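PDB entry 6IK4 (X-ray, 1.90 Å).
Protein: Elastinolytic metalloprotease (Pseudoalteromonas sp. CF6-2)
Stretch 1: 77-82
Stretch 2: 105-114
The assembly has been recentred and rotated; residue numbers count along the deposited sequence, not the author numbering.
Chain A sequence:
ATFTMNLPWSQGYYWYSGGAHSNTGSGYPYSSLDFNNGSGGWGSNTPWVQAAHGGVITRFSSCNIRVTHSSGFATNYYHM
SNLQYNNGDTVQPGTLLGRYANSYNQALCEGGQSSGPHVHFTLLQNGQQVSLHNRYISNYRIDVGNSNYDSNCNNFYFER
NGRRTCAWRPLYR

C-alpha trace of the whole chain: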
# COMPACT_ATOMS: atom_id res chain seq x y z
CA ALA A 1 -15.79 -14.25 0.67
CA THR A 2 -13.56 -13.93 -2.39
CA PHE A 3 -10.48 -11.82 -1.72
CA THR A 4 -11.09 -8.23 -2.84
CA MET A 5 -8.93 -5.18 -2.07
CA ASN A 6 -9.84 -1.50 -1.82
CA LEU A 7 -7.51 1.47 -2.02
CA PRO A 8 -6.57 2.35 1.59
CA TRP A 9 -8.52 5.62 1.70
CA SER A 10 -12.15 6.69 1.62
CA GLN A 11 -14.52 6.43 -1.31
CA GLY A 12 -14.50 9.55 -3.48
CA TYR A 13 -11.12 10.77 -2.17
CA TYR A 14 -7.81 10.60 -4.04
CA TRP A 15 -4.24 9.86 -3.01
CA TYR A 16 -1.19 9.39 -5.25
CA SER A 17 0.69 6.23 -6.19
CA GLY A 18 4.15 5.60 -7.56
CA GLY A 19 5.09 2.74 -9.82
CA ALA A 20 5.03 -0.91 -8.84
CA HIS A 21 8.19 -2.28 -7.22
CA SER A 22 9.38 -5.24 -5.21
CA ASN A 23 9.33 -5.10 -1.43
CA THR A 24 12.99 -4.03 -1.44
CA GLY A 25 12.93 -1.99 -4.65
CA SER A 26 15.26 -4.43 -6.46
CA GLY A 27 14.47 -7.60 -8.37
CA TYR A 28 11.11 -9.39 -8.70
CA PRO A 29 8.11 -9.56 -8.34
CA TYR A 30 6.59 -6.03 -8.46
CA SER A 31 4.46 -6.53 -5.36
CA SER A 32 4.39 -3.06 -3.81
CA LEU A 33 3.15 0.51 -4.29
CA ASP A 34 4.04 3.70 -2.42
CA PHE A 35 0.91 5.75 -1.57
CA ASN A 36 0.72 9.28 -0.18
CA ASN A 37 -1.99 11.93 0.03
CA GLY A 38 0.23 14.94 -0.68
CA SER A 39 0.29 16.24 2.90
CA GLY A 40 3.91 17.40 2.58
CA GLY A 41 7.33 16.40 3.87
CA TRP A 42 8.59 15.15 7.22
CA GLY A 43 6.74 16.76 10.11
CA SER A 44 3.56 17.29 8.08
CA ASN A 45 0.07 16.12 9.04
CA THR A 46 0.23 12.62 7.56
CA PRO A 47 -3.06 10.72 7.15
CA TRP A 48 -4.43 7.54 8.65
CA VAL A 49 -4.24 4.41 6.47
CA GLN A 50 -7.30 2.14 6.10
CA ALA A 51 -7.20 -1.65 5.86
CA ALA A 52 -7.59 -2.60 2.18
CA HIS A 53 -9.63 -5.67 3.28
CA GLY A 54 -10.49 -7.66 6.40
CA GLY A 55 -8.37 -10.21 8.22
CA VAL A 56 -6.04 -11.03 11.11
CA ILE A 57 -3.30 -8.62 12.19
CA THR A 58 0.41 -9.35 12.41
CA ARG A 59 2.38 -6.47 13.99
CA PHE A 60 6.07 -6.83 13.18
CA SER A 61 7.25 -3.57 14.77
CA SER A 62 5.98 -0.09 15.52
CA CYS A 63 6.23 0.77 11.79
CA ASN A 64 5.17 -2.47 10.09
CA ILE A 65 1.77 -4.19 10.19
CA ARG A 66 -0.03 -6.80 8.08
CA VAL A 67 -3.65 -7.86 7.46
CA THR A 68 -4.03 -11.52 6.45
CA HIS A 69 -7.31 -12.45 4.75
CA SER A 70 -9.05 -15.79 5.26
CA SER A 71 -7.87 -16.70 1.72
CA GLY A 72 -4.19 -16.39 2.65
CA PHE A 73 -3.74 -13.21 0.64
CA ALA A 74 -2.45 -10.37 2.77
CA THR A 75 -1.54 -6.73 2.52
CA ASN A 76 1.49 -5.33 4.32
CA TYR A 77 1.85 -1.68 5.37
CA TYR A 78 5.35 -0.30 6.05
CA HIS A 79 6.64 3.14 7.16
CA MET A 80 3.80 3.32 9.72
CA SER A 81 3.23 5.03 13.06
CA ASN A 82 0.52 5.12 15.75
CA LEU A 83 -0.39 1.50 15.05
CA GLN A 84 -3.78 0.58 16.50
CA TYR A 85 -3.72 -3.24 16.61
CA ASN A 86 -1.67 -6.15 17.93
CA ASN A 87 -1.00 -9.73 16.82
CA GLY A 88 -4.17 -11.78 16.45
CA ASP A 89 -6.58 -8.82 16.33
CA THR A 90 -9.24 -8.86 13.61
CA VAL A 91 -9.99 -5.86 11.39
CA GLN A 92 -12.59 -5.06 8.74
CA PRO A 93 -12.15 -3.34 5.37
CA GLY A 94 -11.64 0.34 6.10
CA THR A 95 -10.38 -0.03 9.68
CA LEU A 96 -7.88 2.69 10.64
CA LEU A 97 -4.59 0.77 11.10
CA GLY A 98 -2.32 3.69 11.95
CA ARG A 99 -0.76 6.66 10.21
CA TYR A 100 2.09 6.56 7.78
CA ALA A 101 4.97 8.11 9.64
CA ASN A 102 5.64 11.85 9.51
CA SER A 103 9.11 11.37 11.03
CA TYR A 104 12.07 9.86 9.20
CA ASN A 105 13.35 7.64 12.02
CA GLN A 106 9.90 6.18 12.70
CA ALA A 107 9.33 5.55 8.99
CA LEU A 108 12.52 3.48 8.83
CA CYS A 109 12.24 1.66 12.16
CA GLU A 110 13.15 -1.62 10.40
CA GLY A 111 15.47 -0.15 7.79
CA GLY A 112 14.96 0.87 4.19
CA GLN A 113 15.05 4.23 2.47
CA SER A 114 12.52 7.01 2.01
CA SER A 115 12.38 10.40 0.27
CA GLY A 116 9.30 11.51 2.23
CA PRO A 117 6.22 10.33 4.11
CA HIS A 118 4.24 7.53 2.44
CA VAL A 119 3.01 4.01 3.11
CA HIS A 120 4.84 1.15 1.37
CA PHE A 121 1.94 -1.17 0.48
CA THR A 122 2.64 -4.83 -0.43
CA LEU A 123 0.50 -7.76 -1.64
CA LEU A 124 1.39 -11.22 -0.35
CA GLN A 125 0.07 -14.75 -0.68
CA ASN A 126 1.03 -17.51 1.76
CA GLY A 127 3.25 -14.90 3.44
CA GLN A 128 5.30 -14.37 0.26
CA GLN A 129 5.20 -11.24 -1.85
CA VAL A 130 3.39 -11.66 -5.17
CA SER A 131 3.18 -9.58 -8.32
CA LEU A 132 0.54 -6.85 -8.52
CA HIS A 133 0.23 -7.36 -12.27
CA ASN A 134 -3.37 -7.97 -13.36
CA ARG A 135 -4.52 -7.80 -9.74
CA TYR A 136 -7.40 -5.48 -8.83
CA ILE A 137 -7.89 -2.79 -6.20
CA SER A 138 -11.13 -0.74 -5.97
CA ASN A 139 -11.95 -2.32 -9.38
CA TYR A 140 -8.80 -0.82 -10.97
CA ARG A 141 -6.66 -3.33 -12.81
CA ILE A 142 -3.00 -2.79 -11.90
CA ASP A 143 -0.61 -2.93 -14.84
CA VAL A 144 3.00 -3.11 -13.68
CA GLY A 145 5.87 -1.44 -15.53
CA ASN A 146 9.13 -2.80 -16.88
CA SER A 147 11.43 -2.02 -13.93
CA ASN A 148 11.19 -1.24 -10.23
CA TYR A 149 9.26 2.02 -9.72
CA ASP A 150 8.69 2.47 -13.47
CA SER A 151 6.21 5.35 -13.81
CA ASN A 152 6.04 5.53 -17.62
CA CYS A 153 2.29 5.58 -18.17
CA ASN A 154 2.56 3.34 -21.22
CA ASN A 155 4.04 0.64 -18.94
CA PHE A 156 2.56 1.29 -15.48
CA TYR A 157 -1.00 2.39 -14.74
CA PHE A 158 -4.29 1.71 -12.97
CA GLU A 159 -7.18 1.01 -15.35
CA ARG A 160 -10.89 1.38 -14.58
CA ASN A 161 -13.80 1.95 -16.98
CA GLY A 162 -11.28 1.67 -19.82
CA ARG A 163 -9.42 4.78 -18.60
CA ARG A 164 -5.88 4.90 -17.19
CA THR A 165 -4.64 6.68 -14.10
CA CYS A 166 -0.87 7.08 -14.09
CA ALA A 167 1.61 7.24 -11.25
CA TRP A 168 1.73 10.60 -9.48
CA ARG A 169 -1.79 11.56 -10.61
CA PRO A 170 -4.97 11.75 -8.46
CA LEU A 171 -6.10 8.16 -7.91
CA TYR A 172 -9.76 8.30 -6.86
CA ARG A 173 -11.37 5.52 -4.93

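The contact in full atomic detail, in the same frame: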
# COMPACT_ATOMS: atom_id res chain seq x y z
N TYR A 77 1.81 -3.14 5.30
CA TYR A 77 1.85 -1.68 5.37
C TYR A 77 3.12 -1.30 6.13
O TYR A 77 3.20 -1.55 7.34
CB TYR A 77 0.61 -1.12 6.09
CG TYR A 77 -0.69 -1.61 5.50
CD1 TYR A 77 -1.16 -2.91 5.77
CD2 TYR A 77 -1.45 -0.80 4.66
CE1 TYR A 77 -2.35 -3.37 5.21
CE2 TYR A 77 -2.64 -1.26 4.11
CZ TYR A 77 -3.08 -2.54 4.37
OH TYR A 77 -4.26 -3.00 3.80
N TYR A 78 4.06 -0.65 5.45
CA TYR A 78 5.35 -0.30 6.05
C TYR A 78 5.55 1.22 6.00
O TYR A 78 4.88 1.93 5.24
CB TYR A 78 6.51 -1.04 5.33
CG TYR A 78 7.85 -0.85 6.02
CD1 TYR A 78 8.07 -1.34 7.30
CD2 TYR A 78 8.87 -0.16 5.39
CE1 TYR A 78 9.29 -1.14 7.95
CE2 TYR A 78 10.10 0.04 6.03
CZ TYR A 78 10.30 -0.46 7.30
OH TYR A 78 11.52 -0.26 7.94
N HIS A 79 6.44 1.71 6.87
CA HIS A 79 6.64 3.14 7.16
C HIS A 79 5.50 3.72 8.00
O HIS A 79 5.12 4.88 7.81
CB HIS A 79 6.82 3.99 5.90
CG HIS A 79 7.88 3.52 4.96
ND1 HIS A 79 9.18 3.27 5.36
CD2 HIS A 79 7.85 3.29 3.62
CE1 HIS A 79 9.89 2.89 4.31
NE2 HIS A 79 9.11 2.90 3.25
N MET A 80 4.99 2.95 8.96
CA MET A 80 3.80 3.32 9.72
C MET A 80 4.15 3.93 11.07
O MET A 80 5.28 3.81 11.57
CB MET A 80 2.90 2.09 9.94
CG MET A 80 2.41 1.41 8.66
SD MET A 80 1.30 2.51 7.76
CE MET A 80 -0.13 2.58 8.83
N SER A 81 3.15 4.56 11.68
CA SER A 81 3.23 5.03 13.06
C SER A 81 1.84 4.93 13.69
O SER A 81 0.84 4.68 13.00
CB SER A 81 3.76 6.46 13.14
OG SER A 81 2.78 7.39 12.69
N ASN A 82 1.79 5.11 15.01
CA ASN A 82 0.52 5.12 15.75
C ASN A 82 -0.32 3.88 15.44
O ASN A 82 -1.53 3.98 15.22
CB ASN A 82 -0.30 6.38 15.45
CG ASN A 82 0.47 7.65 15.71
OD1 ASN A 82 1.06 8.24 14.80
ND2 ASN A 82 0.48 8.08 16.97
N ASN A 105 12.88 8.78 11.24
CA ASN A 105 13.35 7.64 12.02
C ASN A 105 12.23 6.63 12.25
O ASN A 105 12.47 5.42 12.19
CB ASN A 105 13.92 8.11 13.36
CG ASN A 105 15.29 8.74 13.21
OD1 ASN A 105 15.98 8.51 12.22
ND2 ASN A 105 15.69 9.52 14.21
N GLN A 106 11.02 7.10 12.53
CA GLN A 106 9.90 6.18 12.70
C GLN A 106 9.56 5.46 11.41
O GLN A 106 9.22 4.26 11.42
CB GLN A 106 8.68 6.93 13.22
CG GLN A 106 7.42 6.06 13.33
CD GLN A 106 7.58 4.97 14.36
OE1 GLN A 106 8.33 5.13 15.33
NE2 GLN A 106 6.90 3.85 14.16
N ALA A 107 9.63 6.17 10.28
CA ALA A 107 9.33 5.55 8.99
C ALA A 107 10.27 4.40 8.67
O ALA A 107 9.88 3.44 7.99
CB ALA A 107 9.41 6.60 7.87
N LEU A 108 11.51 4.47 9.15
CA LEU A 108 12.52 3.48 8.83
C LEU A 108 12.91 2.66 10.05
O LEU A 108 14.06 2.27 10.22
CB LEU A 108 13.74 4.16 8.21
CG LEU A 108 13.41 4.93 6.93
CD1 LEU A 108 14.65 5.57 6.34
CD2 LEU A 108 12.75 4.01 5.91
N CYS A 109 11.93 2.36 10.92
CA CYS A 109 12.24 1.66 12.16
C CYS A 109 12.77 0.25 11.93
O CYS A 109 13.40 -0.31 12.83
CB CYS A 109 11.00 1.64 13.07
SG CYS A 109 9.84 0.25 12.87
N GLU A 110 12.55 -0.33 10.75
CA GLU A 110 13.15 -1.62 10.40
C GLU A 110 14.10 -1.51 9.22
O GLU A 110 14.40 -2.52 8.57
CB GLU A 110 12.07 -2.67 10.10
CG GLU A 110 11.28 -3.14 11.30
CD GLU A 110 10.42 -4.34 10.95
OE1 GLU A 110 10.97 -5.37 10.52
OE2 GLU A 110 9.18 -4.25 11.10
N GLY A 111 14.57 -0.32 8.91
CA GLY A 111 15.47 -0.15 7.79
C GLY A 111 14.74 0.34 6.56
O GLY A 111 13.54 0.66 6.58
N GLY A 112 15.48 0.39 5.46
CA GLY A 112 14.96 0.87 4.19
C GLY A 112 15.40 2.29 3.90
O GLY A 112 16.25 2.88 4.57
N GLN A 113 14.80 2.84 2.85
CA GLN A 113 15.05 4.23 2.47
C GLN A 113 13.73 4.91 2.15
O GLN A 113 12.75 4.26 1.77
CB GLN A 113 16.00 4.33 1.27
CG GLN A 113 15.79 3.26 0.21
CD GLN A 113 16.74 3.42 -0.97
OE1 GLN A 113 16.33 3.87 -2.05
NE2 GLN A 113 18.01 3.07 -0.78
N SER A 114 13.71 6.23 2.31
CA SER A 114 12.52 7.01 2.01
C SER A 114 12.88 8.46 1.69
O SER A 114 13.68 9.08 2.40
CB SER A 114 11.53 6.99 3.18
OG SER A 114 10.45 7.87 2.93

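How does Tyr 78 reach the second stretch when its CA-to-CB bond points sideways to it? With chi1 in the t well, the side chain extends until its hydroxyl meets the turn that runs from Leu 108 to Gly 111. There OH of Tyr 78 plays two roles: it accepts a hydrogen bond from Glu 110 N (3.0 Å) and donates one to Gly 111 O (2.6 Å). The first is bent, at 133°, while the acceptor of the second lies at the ring edge, near the ring plane. The type I turn also carries its own hydrogen bond, from Gly 111 N to Leu 108 O at 2.9 Å, alongside the two made by the tyrosine.

What holds His 79 against the end of the helix? Its ND1 donates to the carbonyl of Ala 107, with ND1 2.7 Å from O and a nearly straight angle of 171°. The same oxygen also receives a CA-H...O contact, His 79 CA lying 3.4 Å from Ala 107 O. Side chain and main chain thus converge on one acceptor, and here the backbones come close, the CA atoms of His 79 and Ala 107 being 4.0 Å apart. CE1 of His 79 also makes a van der Waals contact with CD2 of Leu 108 at 3.5 Å.

Does Met 80 take part, given that its CA-to-CB bond points away? It does so through its backbone: NE2 of Gln 106 donates to Met 80 O across 3.1 Å at 171°. The CA-to-CB bond of Gln 106 points toward stretch 1, and its side-chain amide ties the helix to the strand.

What does Ser 81 contribute? Its CB packs against CG of Gln 106 at 3.7 Å, while its OG donates to OD1 of Asn 82 at 2.9 Å. The hydroxyl is thus engaged within its own stretch.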